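Local coordinates for protein putative aminooxidase (Propionibacterium acnes, PDB 2BA9) that binds FAD and isomerises polyunsaturated fatty acids to conjugated linoleic acid, with a fold probably related to flavin-containing amine oxidoreductases, at residues Gln109-Ala112 / Ala113-Lys116; Gly118-Leu121 / Ala122-Gln126; Leu143-Asp146 / Glu147-Leu151; Tyr297-Asp300 / Asn301-Pro304. All coordinates share one frame; numbering follows the deposited sequence.

Interaction 1 of 4, residues Gln109-Ala112 / Ala113-Lys116; sequences QVMA and AVQK
V110 and V114 stand one helical turn apart on helix 106-122 and project in the same direction from successive turns, with V110 CG1 3.9 Å from V114 CG2. The methyl CG2 of V114 sits beside its own backbone N, which turns it back along the helix: it also lies 3.2 Å from V110 O, the carbonyl that accepts the V114 amide. This is the close side of the contact. V110 and V114 reach D159 and L160 of helix 158-161, while the small A113 rests on A156 and A157 of a loop. Branched and short apolar side chains suit a helix face pressed against a neighbouring helix and loop.

M111 borders this strip more loosely. Its chain bends at chi2 and chi3, and CE ends 4.1 Å from V114 CG2. The M111 side chain also lies near a dodecaethylene glycol, probably from crystallisation, and about 4 Å from a bound sodium ion. The solvent side carries Q109, A112, Q115 and K116, where long polar chains or a bare methyl are tolerated; the amine of K116 is held by the carbonyl oxygen of N152.

Beneath both sides run four i to i+4 backbone hydrogen bonds. V114 N to V110 O is 2.8 Å long, whereas Q115 N meets M111 O at 3.2 Å, with the donor 37° above the carbonyl plane. The chemistry is that of an amphipathic helix: the backbone satisfies its own polar groups, leaving one face apolar for packing and the other compatible with water.

Interaction 2 of 4, residues Gly118-Leu121 / Ala122-Gln126; sequences GQLL and ATKYQ
A122, at the C-terminal end of helix 106-122, shares its amide between G118 O and Q119 O, two weak bonds that mark the helix losing its regular pattern. T123 follows with a backbone amide that is likewise only weakly bonded, to Q119 O and L120 O; the firmer bond comes from its hydroxyl. With chi1 at 52°, OG1 stands between the backbone N and the carbonyl carbon and is turned back on the preceding turn, where it donates to Q119 O over 2.7 Å. Threonine suits a helix end because this short side chain can serve a carbonyl that the backbone serves poorly.

K124 swings its chain alongside L120, and its CD comes 3.8 Å from L120 CD2. Extended beyond CG, the lysine lays CG over the centre of the Y125 ring, 4.0 Å above the plane, and carries NZ to Y125 OH at 3.1 Å; N152 OD1 takes another bond from the same amine.

Y125 closes the end of the helix through its backbone, N to L120 O at 3.1 Å with an N-H...O angle of 156°. Its CB lies 4.2 Å from L121 CD2, its ring meets H138 edge-to-face, and its hydroxyl binds D140 and N152. Q126 then completes a type I turn, its amide bonding to T123 O.

One hydroxyl and one i to i+5 backbone bond thus serve the carbonyls of Q119 and L120, while the apolar stem of K124 bridges leucine and tyrosine and its amine bonds the tyrosine hydroxyl and N152 OD1.

Interaction 3 of 4, residues Leu143-Asp146 / Glu147-Leu151; sequences LPFD and EFLAL
The aromatic contacts centre on F145, whose ring runs nearly parallel to that of F148, the planes at 17°, but is slid so far aside that the two barely overlap, their centroids 6.0 Å apart. Over one face of F145, toward the rim, comes L149: CG makes a CH-pi contact 4.3 Å from the ring centroid. F145 CG is anti to the backbone N (chi1 -165°) and lies beside the carbonyl carbon, which leans the ring along the helix toward these two residues. Flat and branched apolar groups suit this buried face, where W161, F173 and helix 178-184 add to F145 while L117 of helix 106-122 meets F148 and L149.

At the start of the helix, apolar groups meet a carboxylate. The extended E147 chain runs across P144, its OE2 3.5 Å from P144 CG, and L143 CD2 touches the same carboxylate at OE1, 3.6 Å away.

Among the backbone bonds, F148 N to P144 O is 2.9 Å and almost straight at 173°; L149 and A150 follow with bonds to F145 O and D146 O.

A separate ionic contact is the salt bridge of D146 OD1 with R158 NE.

Proline at the N-cap lacks an amide hydrogen to leave without a partner, yet still offers its carbonyl to the first turn. The arrangement is a short amphipathic helix, 145-151, with proline at the N-cap and its aromatic face packed among the surrounding helices.

Interaction 4 of 4, residues Tyr297-Asp300 / Asn301-Pro304; sequences YVPD and NMRP
N301 N donates to V298 O over 2.8 Å and M302 N to P299 O over 2.9 Å, two successive i to i+3 bonds that wind residues 298-302 into overlapping turns just after strand 295-297. Both donors stand well above the carbonyl planes, by 53° and 60°, so neither N-H is aimed at an oxygen lone pair. P299 fits the start of such a coil because its ring restricts phi to the range this turn needs and it has no amide hydrogen to place.

The polar side chains tie the turns to their surroundings. D300 accepts from the amide of E93 and from H92 ND1, and R303 makes a salt bridge with E93, so an acid and a base on this loop grip the same neighbouring stretch. N301 uses both ends of its amide, OD1 to R306 and ND2 to the carbonyl oxygen of V310, which suits a buried asparagine.

Apolar packing lies outside these bonds. V298 CG1 runs beside the N301 amide, 3.7 Å from ND2, while V298 also meets L91 and F355. M302 extends beyond CG and runs back along the first turn, setting SD 3.8 Å from P299 CA. An unbranched, flexible chain is well suited to reach both the proline and the tyrosine while touching T166 and A167 of helix 166-170. The hydroxyl of Y297 bonds to a bound dodecaethylene glycol, probably from the crystallisation liquor, and at the edge of its ring, near the ring plane, M302 CE comes 4.0 Å from CD1.

Interactions 1 and 2 follow each other along helix 106-122, their centres about 14 Å apart, the first within its body and the second at its C-terminal end. Interaction 3 lies on the next helix, 145-151, and touches interaction 2 directly: Y125 CE2 packs 3.6 Å from F148 CE1. N152 bonds groups of interactions 1, 2 and 3. Interaction 4 stands apart in the loop that follows strand 295-297 of the mixed sheet, its nearest atoms about 8 Å from interaction 3 and 19 Å from interaction 2. It is near the flavin, the Y297 side chain about 8 Å from FAD. Bound dodecaethylene glycol lies about 3 Å from the side chains of M111 and Y297.

Interaction 1 of 4, residues Gln109-Ala112 / Ala113-Lys116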
loop_
_atom_site.group_PDB
_atom_site.type_symbol
_atom_site.label_atom_id
_atom_site.label_comp_id
_atom_site.label_asym_id
_atom_site.label_seq_id
_atom_site.Cartn_x
_atom_site.Cartn_y
_atom_site.Cartn_z
ATOM N N GLN A 109 1.833 -30.073 -0.362
ATOM C CA GLN A 109 1.937 -29.489 0.978
ATOM C C GLN A 109 1.298 -28.106 1.010
ATOM O O GLN A 109 0.480 -27.803 1.884
ATOM C CB GLN A 109 3.394 -29.418 1.432
ATOM C CG GLN A 109 3.993 -30.769 1.790
ATOM C CD GLN A 109 5.525 -30.761 1.800
ATOM O OE1 GLN A 109 6.151 -29.713 1.692
ATOM N NE2 GLN A 109 6.125 -31.941 1.917
ATOM N N VAL A 110 1.666 -27.283 0.038
ATOM C CA VAL A 110 1.069 -25.968 -0.142
ATOM C C VAL A 110 -0.459 -26.065 -0.226
ATOM O O VAL A 110 -1.176 -25.420 0.531
ATOM C CB VAL A 110 1.617 -25.265 -1.409
ATOM C CG1 VAL A 110 0.891 -23.932 -1.651
ATOM C CG2 VAL A 110 3.121 -25.020 -1.282
ATOM N N MET A 111 -0.946 -26.902 -1.127
ATOM C CA MET A 111 -2.384 -27.012 -1.363
ATOM C C MET A 111 -3.157 -27.496 -0.136
ATOM O O MET A 111 -4.281 -27.070 0.089
ATOM C CB MET A 111 -2.658 -27.912 -2.570
ATOM C CG MET A 111 -2.241 -27.259 -3.883
ATOM S SD MET A 111 -3.218 -25.777 -4.282
ATOM C CE MET A 111 -2.207 -24.442 -3.618
ATOM N N ALA A 112 -2.534 -28.347 0.669
ATOM C CA ALA A 112 -3.153 -28.809 1.917
ATOM C C ALA A 112 -3.263 -27.653 2.920
ATOM O O ALA A 112 -4.338 -27.401 3.466
ATOM C CB ALA A 112 -2.374 -29.972 2.505
ATOM N N ALA A 113 -2.155 -26.941 3.126
ATOM C CA ALA A 113 -2.110 -25.790 4.024
ATOM C C ALA A 113 -3.094 -24.688 3.601
ATOM O O ALA A 113 -3.820 -24.141 4.437
ATOM C CB ALA A 113 -0.673 -25.228 4.098
ATOM N N VAL A 114 -3.108 -24.368 2.307
ATOM C CA VAL A 114 -3.973 -23.319 1.769
ATOM C C VAL A 114 -5.458 -23.619 2.004
ATOM O O VAL A 114 -6.226 -22.714 2.361
ATOM C CB VAL A 114 -3.729 -23.128 0.256
ATOM C CG1 VAL A 114 -4.855 -22.292 -0.385
ATOM C CG2 VAL A 114 -2.354 -22.507 0.018
ATOM N N GLN A 115 -5.850 -24.877 1.789
ATOM C CA GLN A 115 -7.222 -25.342 2.056
ATOM C C GLN A 115 -7.558 -25.308 3.560
ATOM O O GLN A 115 -8.645 -24.862 3.962
ATOM C CB GLN A 115 -7.404 -26.765 1.497
ATOM C CG GLN A 115 -8.676 -27.539 1.968
ATOM C CD GLN A 115 -9.953 -27.277 1.154
ATOM O OE1 GLN A 115 -11.054 -27.662 1.597
ATOM N NE2 GLN A 115 -9.825 -26.652 -0.029
ATOM N N LYS A 116 -6.636 -25.797 4.385
ATOM C CA LYS A 116 -6.852 -25.824 5.835
ATOM C C LYS A 116 -6.966 -24.401 6.365
ATOM O O LYS A 116 -7.830 -24.103 7.194
ATOM C CB LYS A 116 -5.716 -26.563 6.549
ATOM C CG LYS A 116 -6.065 -26.990 7.986
ATOM C CD LYS A 116 -4.863 -27.612 8.696
ATOM C CE LYS A 116 -4.811 -27.248 10.183
ATOM N NZ LYS A 116 -3.621 -27.862 10.873
#

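Interaction 2 of 4, residues Gly118-Leu121 / Ala122-Gln126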
loop_
_atom_site.group_PDB
_atom_site.type_symbol
_atom_site.label_atom_id
_atom_site.label_comp_id
_atom_site.label_asym_id
_atom_site.label_seq_id
_atom_site.Cartn_x
_atom_site.Cartn_y
_atom_site.Cartn_z
ATOM N N GLY A 118 -7.884 -21.732 4.632
ATOM C CA GLY A 118 -9.146 -21.180 4.152
ATOM C C GLY A 118 -10.277 -21.506 5.108
ATOM O O GLY A 118 -11.084 -20.654 5.438
ATOM N N GLN A 119 -10.319 -22.743 5.578
ATOM C CA GLN A 119 -11.420 -23.189 6.438
ATOM C C GLN A 119 -11.343 -22.587 7.836
ATOM O O GLN A 119 -12.368 -22.230 8.430
ATOM C CB GLN A 119 -11.453 -24.710 6.482
ATOM C CG GLN A 119 -11.859 -25.308 5.142
ATOM C CD GLN A 119 -13.303 -24.962 4.752
ATOM O OE1 GLN A 119 -14.257 -25.549 5.285
ATOM N NE2 GLN A 119 -13.469 -24.020 3.811
ATOM N N LEU A 120 -10.130 -22.462 8.350
ATOM C CA LEU A 120 -9.882 -21.767 9.610
ATOM C C LEU A 120 -10.260 -20.287 9.556
ATOM O O LEU A 120 -10.793 -19.760 10.520
ATOM C CB LEU A 120 -8.412 -21.874 9.996
ATOM C CG LEU A 120 -7.914 -23.216 10.507
ATOM C CD1 LEU A 120 -6.391 -23.243 10.362
ATOM C CD2 LEU A 120 -8.337 -23.434 11.953
ATOM N N LEU A 121 -9.970 -19.621 8.441
ATOM C CA LEU A 121 -10.301 -18.202 8.289
ATOM C C LEU A 121 -11.819 -17.975 8.306
ATOM O O LEU A 121 -12.299 -16.927 8.753
ATOM C CB LEU A 121 -9.703 -17.646 6.994
ATOM C CG LEU A 121 -8.180 -17.455 6.971
ATOM C CD1 LEU A 121 -7.710 -16.921 5.616
ATOM C CD2 LEU A 121 -7.758 -16.526 8.119
ATOM N N ALA A 122 -12.564 -18.964 7.820
ATOM C CA ALA A 122 -14.021 -18.853 7.672
ATOM C C ALA A 122 -14.726 -19.065 9.009
ATOM O O ALA A 122 -15.842 -18.610 9.193
ATOM C CB ALA A 122 -14.522 -19.858 6.642
ATOM N N THR A 123 -14.050 -19.724 9.942
ATOM C CA THR A 123 -14.624 -20.112 11.216
ATOM C C THR A 123 -13.853 -19.547 12.432
ATOM O O THR A 123 -14.239 -18.524 13.008
ATOM C CB THR A 123 -14.683 -21.641 11.283
ATOM O OG1 THR A 123 -13.385 -22.180 10.980
ATOM C CG2 THR A 123 -15.707 -22.169 10.271
ATOM N N LYS A 124 -12.765 -20.221 12.805
ATOM C CA LYS A 124 -11.954 -19.863 13.971
ATOM C C LYS A 124 -11.559 -18.382 14.009
ATOM O O LYS A 124 -11.525 -17.789 15.085
ATOM C CB LYS A 124 -10.699 -20.739 14.003
ATOM C CG LYS A 124 -9.787 -20.518 15.199
ATOM C CD LYS A 124 -8.607 -21.484 15.158
ATOM C CE LYS A 124 -7.548 -21.170 16.210
ATOM N NZ LYS A 124 -6.258 -21.933 15.959
ATOM N N TYR A 125 -11.270 -17.799 12.840
ATOM C CA TYR A 125 -10.817 -16.401 12.726
ATOM C C TYR A 125 -11.785 -15.489 11.987
ATOM O O TYR A 125 -11.373 -14.469 11.431
ATOM C CB TYR A 125 -9.458 -16.338 12.009
ATOM C CG TYR A 125 -8.381 -17.119 12.717
ATOM C CD1 TYR A 125 -7.974 -16.761 13.994
ATOM C CD2 TYR A 125 -7.766 -18.206 12.108
ATOM C CE1 TYR A 125 -6.989 -17.471 14.660
ATOM C CE2 TYR A 125 -6.782 -18.934 12.760
ATOM C CZ TYR A 125 -6.397 -18.566 14.039
ATOM O OH TYR A 125 -5.409 -19.270 14.689
ATOM N N GLN A 126 -13.064 -15.837 11.975
ATOM C CA GLN A 126 -14.071 -14.983 11.336
ATOM C C GLN A 126 -13.934 -13.536 11.810
ATOM O O GLN A 126 -13.830 -13.286 13.007
ATOM C CB GLN A 126 -15.478 -15.498 11.620
ATOM C CG GLN A 126 -16.554 -14.588 11.059
ATOM C CD GLN A 126 -17.855 -15.291 10.691
ATOM O OE1 GLN A 126 -18.859 -14.616 10.408
ATOM N NE2 GLN A 126 -17.852 -16.629 10.666
#

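Interaction 3 of 4, residues Leu143-Asp146 / Glu147-Leu151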
loop_
_atom_site.group_PDB
_atom_site.type_symbol
_atom_site.label_atom_id
_atom_site.label_comp_id
_atom_site.label_asym_id
_atom_site.label_seq_id
_atom_site.Cartn_x
_atom_site.Cartn_y
_atom_site.Cartn_z
ATOM N N LEU A 143 0.394 -12.123 15.814
ATOM C CA LEU A 143 1.699 -12.744 15.643
ATOM C C LEU A 143 2.237 -12.523 14.226
ATOM O O LEU A 143 1.457 -12.332 13.299
ATOM C CB LEU A 143 1.591 -14.252 15.879
ATOM C CG LEU A 143 1.340 -14.718 17.302
ATOM C CD1 LEU A 143 1.006 -16.235 17.369
ATOM C CD2 LEU A 143 2.579 -14.359 18.151
ATOM N N PRO A 144 3.582 -12.582 14.048
ATOM C CA PRO A 144 4.100 -12.573 12.678
ATOM C C PRO A 144 3.462 -13.706 11.859
ATOM O O PRO A 144 3.135 -14.774 12.413
ATOM C CB PRO A 144 5.607 -12.766 12.858
ATOM C CG PRO A 144 5.897 -12.346 14.264
ATOM C CD PRO A 144 4.664 -12.664 15.047
ATOM N N PHE A 145 3.260 -13.456 10.562
ATOM C CA PHE A 145 2.499 -14.377 9.706
ATOM C C PHE A 145 2.965 -15.825 9.767
ATOM O O PHE A 145 2.125 -16.720 9.825
ATOM C CB PHE A 145 2.479 -13.892 8.256
ATOM C CG PHE A 145 1.437 -14.581 7.383
ATOM C CD1 PHE A 145 0.092 -14.493 7.680
ATOM C CD2 PHE A 145 1.815 -15.257 6.224
ATOM C CE1 PHE A 145 -0.865 -15.117 6.878
ATOM C CE2 PHE A 145 0.864 -15.872 5.409
ATOM C CZ PHE A 145 -0.475 -15.796 5.739
ATOM N N ASP A 146 4.279 -16.060 9.763
ATOM C CA ASP A 146 4.801 -17.434 9.814
ATOM C C ASP A 146 4.470 -18.107 11.130
ATOM O O ASP A 146 4.198 -19.313 11.154
ATOM C CB ASP A 146 6.323 -17.491 9.618
ATOM C CG ASP A 146 6.744 -17.350 8.167
ATOM O OD1 ASP A 146 5.999 -17.795 7.255
ATOM O OD2 ASP A 146 7.845 -16.794 7.947
ATOM N N GLU A 147 4.544 -17.346 12.223
ATOM C CA GLU A 147 4.194 -17.862 13.549
ATOM C C GLU A 147 2.704 -18.214 13.601
ATOM O O GLU A 147 2.316 -19.275 14.071
ATOM C CB GLU A 147 4.550 -16.845 14.638
ATOM C CG GLU A 147 6.042 -16.776 14.917
ATOM C CD GLU A 147 6.391 -15.804 16.031
ATOM O OE1 GLU A 147 5.646 -15.775 17.049
ATOM O OE2 GLU A 147 7.406 -15.077 15.875
ATOM N N PHE A 148 1.875 -17.309 13.095
ATOM C CA PHE A 148 0.444 -17.575 12.922
ATOM C C PHE A 148 0.200 -18.897 12.177
ATOM O O PHE A 148 -0.569 -19.744 12.635
ATOM C CB PHE A 148 -0.216 -16.391 12.192
ATOM C CG PHE A 148 -1.592 -16.690 11.649
ATOM C CD1 PHE A 148 -2.708 -16.603 12.462
ATOM C CD2 PHE A 148 -1.759 -17.069 10.323
ATOM C CE1 PHE A 148 -3.990 -16.886 11.963
ATOM C CE2 PHE A 148 -3.031 -17.345 9.811
ATOM C CZ PHE A 148 -4.150 -17.250 10.638
ATOM N N LEU A 149 0.861 -19.063 11.027
ATOM C CA LEU A 149 0.752 -20.298 10.234
ATOM C C LEU A 149 1.229 -21.536 11.008
ATOM O O LEU A 149 0.546 -22.577 11.035
ATOM C CB LEU A 149 1.533 -20.159 8.913
ATOM C CG LEU A 149 0.979 -19.210 7.844
ATOM C CD1 LEU A 149 1.800 -19.254 6.540
ATOM C CD2 LEU A 149 -0.490 -19.484 7.548
ATOM N N ALA A 150 2.396 -21.417 11.647
ATOM C CA ALA A 150 2.971 -22.497 12.447
ATOM C C ALA A 150 2.025 -23.001 13.533
ATOM O O ALA A 150 1.895 -24.194 13.758
ATOM C CB ALA A 150 4.304 -22.056 13.068
ATOM N N LEU A 151 1.349 -22.082 14.195
ATOM C CA LEU A 151 0.409 -22.435 15.252
ATOM C C LEU A 151 -0.731 -23.313 14.723
ATOM O O LEU A 151 -1.296 -24.129 15.456
ATOM C CB LEU A 151 -0.164 -21.149 15.847
ATOM C CG LEU A 151 -0.940 -21.231 17.144
ATOM C CD1 LEU A 151 -0.049 -21.683 18.289
ATOM C CD2 LEU A 151 -1.537 -19.871 17.415
#

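Interaction 4 of 4, residues Tyr297-Asp300 / Asn301-Pro304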
loop_
_atom_site.group_PDB
_atom_site.type_symbol
_atom_site.label_atom_id
_atom_site.label_comp_id
_atom_site.label_asym_id
_atom_site.label_seq_id
_atom_site.Cartn_x
_atom_site.Cartn_y
_atom_site.Cartn_z
ATOM N N TYR A 297 8.580 -13.384 -11.289
ATOM C CA TYR A 297 8.735 -13.376 -9.830
ATOM C C TYR A 297 9.934 -14.225 -9.421
ATOM O O TYR A 297 10.323 -15.174 -10.121
ATOM C CB TYR A 297 7.492 -13.933 -9.130
ATOM C CG TYR A 297 6.304 -12.984 -9.099
ATOM C CD1 TYR A 297 5.859 -12.415 -7.912
ATOM C CD2 TYR A 297 5.630 -12.663 -10.268
ATOM C CE1 TYR A 297 4.751 -11.550 -7.905
ATOM C CE2 TYR A 297 4.551 -11.811 -10.271
ATOM C CZ TYR A 297 4.116 -11.248 -9.091
ATOM O OH TYR A 297 3.031 -10.389 -9.130
ATOM N N VAL A 298 10.511 -13.879 -8.273
ATOM C CA VAL A 298 11.722 -14.538 -7.793
ATOM C C VAL A 298 11.599 -14.831 -6.305
ATOM O O VAL A 298 12.127 -14.078 -5.456
ATOM C CB VAL A 298 12.996 -13.722 -8.107
ATOM C CG1 VAL A 298 14.256 -14.591 -7.962
ATOM C CG2 VAL A 298 12.941 -13.166 -9.505
ATOM N N PRO A 299 10.872 -15.919 -5.972
ATOM C CA PRO A 299 10.733 -16.335 -4.576
ATOM C C PRO A 299 12.068 -16.457 -3.866
ATOM O O PRO A 299 12.190 -16.038 -2.730
ATOM C CB PRO A 299 10.045 -17.697 -4.686
ATOM C CG PRO A 299 9.280 -17.610 -5.971
ATOM C CD PRO A 299 10.102 -16.791 -6.887
ATOM N N ASP A 300 13.069 -17.007 -4.544
ATOM C CA ASP A 300 14.421 -17.078 -3.983
ATOM C C ASP A 300 14.872 -15.755 -3.370
ATOM O O ASP A 300 15.524 -15.753 -2.318
ATOM C CB ASP A 300 15.448 -17.513 -5.048
ATOM C CG ASP A 300 15.422 -19.003 -5.314
ATOM O OD1 ASP A 300 14.787 -19.770 -4.543
ATOM O OD2 ASP A 300 16.046 -19.420 -6.303
ATOM N N ASN A 301 14.535 -14.646 -4.048
ATOM C CA ASN A 301 15.004 -13.292 -3.683
ATOM C C ASN A 301 14.070 -12.558 -2.709
ATOM O O ASN A 301 14.345 -11.418 -2.342
ATOM C CB ASN A 301 15.248 -12.433 -4.936
ATOM C CG ASN A 301 16.547 -12.789 -5.664
ATOM O OD1 ASN A 301 17.363 -13.571 -5.173
ATOM N ND2 ASN A 301 16.763 -12.174 -6.826
ATOM N N MET A 302 13.014 -13.251 -2.269
ATOM C CA MET A 302 12.082 -12.762 -1.240
ATOM C C MET A 302 12.436 -13.240 0.183
ATOM O O MET A 302 11.767 -12.875 1.149
ATOM C CB MET A 302 10.668 -13.234 -1.574
ATOM C CG MET A 302 10.129 -12.716 -2.875
ATOM S SD MET A 302 8.564 -13.514 -3.274
ATOM C CE MET A 302 8.499 -13.307 -5.075
ATOM N N ARG A 303 13.453 -14.092 0.286
ATOM C CA ARG A 303 14.079 -14.456 1.542
ATOM C C ARG A 303 14.805 -13.246 2.140
ATOM O O ARG A 303 15.475 -12.511 1.407
ATOM C CB ARG A 303 15.160 -15.502 1.299
ATOM C CG ARG A 303 14.681 -16.841 0.851
ATOM C CD ARG A 303 15.805 -17.878 0.957
ATOM N NE ARG A 303 16.609 -17.981 -0.268
ATOM C CZ ARG A 303 17.920 -17.761 -0.365
ATOM N NH1 ARG A 303 18.647 -17.422 0.693
ATOM N NH2 ARG A 303 18.515 -17.910 -1.537
ATOM N N PRO A 304 14.741 -13.069 3.470
ATOM C CA PRO A 304 15.469 -11.987 4.155
ATOM C C PRO A 304 16.971 -12.007 3.872
ATOM O O PRO A 304 17.614 -10.965 3.806
ATOM C CB PRO A 304 15.199 -12.285 5.630
ATOM C CG PRO A 304 13.902 -12.998 5.628
ATOM C CD PRO A 304 13.975 -13.879 4.428
#